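Local structure of periplasmic protein TorT (Vibrio parahaemolyticus, 3O1I) at residues D196-S201 / I221-V226. The protein probably acts with the sensor kinase TorS in detecting trimethylamine N-oxide, as a periplasmic protein of the solute-binding protein 2 family. Numbering follows the deposited sequence.
Sequences DYIVGS and IGLVSV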
# COMPACT_ATOMS: atom_id res chain seq x y z
N ASP D 196 22.05 28.69 -15.38
CA ASP D 196 22.04 28.71 -16.84
C ASP D 196 21.80 27.29 -17.34
O ASP D 196 20.87 27.05 -18.12
CB ASP D 196 23.38 29.22 -17.36
CG ASP D 196 23.61 30.68 -17.04
OD1 ASP D 196 22.86 31.52 -17.57
OD2 ASP D 196 24.54 31.00 -16.26
N TYR D 197 22.63 26.36 -16.87
CA TYR D 197 22.53 24.95 -17.25
C TYR D 197 22.40 24.02 -16.04
O TYR D 197 22.78 24.38 -14.92
CB TYR D 197 23.78 24.48 -18.02
CG TYR D 197 24.10 25.24 -19.27
CD1 TYR D 197 25.21 26.09 -19.31
CD2 TYR D 197 23.32 25.10 -20.41
CE1 TYR D 197 25.54 26.77 -20.48
CE2 TYR D 197 23.64 25.78 -21.58
CZ TYR D 197 24.75 26.61 -21.61
OH TYR D 197 25.08 27.26 -22.78
N ILE D 198 21.87 22.83 -16.30
CA ILE D 198 21.73 21.79 -15.30
C ILE D 198 22.36 20.54 -15.92
O ILE D 198 21.93 20.07 -16.98
CB ILE D 198 20.26 21.43 -14.97
CG1 ILE D 198 19.50 22.62 -14.40
CG2 ILE D 198 20.23 20.31 -13.94
CD1 ILE D 198 18.02 22.31 -14.20
N VAL D 199 23.40 20.03 -15.28
CA VAL D 199 24.03 18.81 -15.75
C VAL D 199 23.81 17.75 -14.68
O VAL D 199 24.28 17.88 -13.55
CB VAL D 199 25.55 18.99 -15.99
CG1 VAL D 199 25.76 19.85 -17.20
CG2 VAL D 199 26.22 19.62 -14.79
N GLY D 200 23.06 16.71 -15.04
CA GLY D 200 22.80 15.66 -14.07
C GLY D 200 22.49 14.31 -14.68
O GLY D 200 22.71 14.09 -15.88
N SER D 201 21.98 13.40 -13.86
CA SER D 201 21.65 12.05 -14.30
C SER D 201 20.54 12.05 -15.32
O SER D 201 19.83 13.04 -15.49
CB SER D 201 21.20 11.22 -13.12
OG SER D 201 20.12 11.86 -12.46
N ILE D 221 16.92 27.47 -19.17
CA ILE D 221 17.91 26.60 -18.54
C ILE D 221 18.24 25.46 -19.50
O ILE D 221 17.34 24.77 -19.98
CB ILE D 221 17.38 26.03 -17.21
CG1 ILE D 221 17.21 27.16 -16.20
CG2 ILE D 221 18.34 24.99 -16.65
CD1 ILE D 221 16.65 26.72 -14.88
N GLY D 222 19.52 25.28 -19.80
CA GLY D 222 19.94 24.23 -20.72
C GLY D 222 20.24 22.93 -20.00
O GLY D 222 20.97 22.93 -19.00
N LEU D 223 19.70 21.83 -20.51
CA LEU D 223 19.88 20.50 -19.92
C LEU D 223 20.99 19.66 -20.56
O LEU D 223 21.00 19.42 -21.77
CB LEU D 223 18.56 19.74 -19.97
CG LEU D 223 17.36 20.55 -19.46
CD1 LEU D 223 16.10 19.69 -19.49
CD2 LEU D 223 17.66 21.07 -18.05
N VAL D 224 21.91 19.20 -19.72
CA VAL D 224 23.04 18.38 -20.15
C VAL D 224 23.10 17.11 -19.31
O VAL D 224 23.35 17.17 -18.10
CB VAL D 224 24.36 19.17 -20.00
CG1 VAL D 224 25.56 18.26 -20.23
CG2 VAL D 224 24.38 20.32 -20.98
N SER D 225 22.87 15.96 -19.96
CA SER D 225 22.88 14.64 -19.31
C SER D 225 24.30 14.11 -19.10
O SER D 225 25.22 14.52 -19.80
CB SER D 225 22.12 13.65 -20.19
OG SER D 225 21.15 12.92 -19.46
N VAL D 226 24.47 13.21 -18.14
CA VAL D 226 25.79 12.62 -17.90
C VAL D 226 25.82 11.21 -18.50
O VAL D 226 26.84 10.52 -18.45
CB VAL D 226 26.12 12.57 -16.41
CG1 VAL D 226 27.55 12.09 -16.19
CG2 VAL D 226 25.98 13.96 -15.82
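Asp196 O accepts a bond from Gly222 N at 2.8 Å and begins the parallel pairing of strands 197-200 and 222-225. Tyr197 lies across Gly222. Its ring turns an edge to the peptide there, and CD2 stands 3.5 Å from Gly222 CA. The phenol OH bonds to His130. Ile198 uses both its N-H and its C=O on the second strand: N donates to Gly222 O at 2.8 Å, and O takes the N-H of Val224 in a nearly straight bond (170°). On the other side of the sheet from Tyr197, Ile221 CG2, anti to its backbone N (chi1 -66°), meets Ile198 CG1 at 3.5 Å, while Leu223 CD2 lies alongside. Val199 and Val224 point the same way, and CG1 of Val199 packs against CB of Val224. Gly200 N donates to Val224 O at 3.1 Å, and Gly200 O receives a weak bond from Val226 N. Ser201 then N-caps helix 202-214 through Ala204 N. This beta-alpha-beta crossover belongs to one Rossmann-like lobe of the periplasmic binding protein fold. Leu223 and Ile221 pack on helix 202-214, and Tyr197, Val199 and Val224 on Leu126 of helix 116-127. Strand 137-142 flanks 197-200; 222-225 is outermost within this chain.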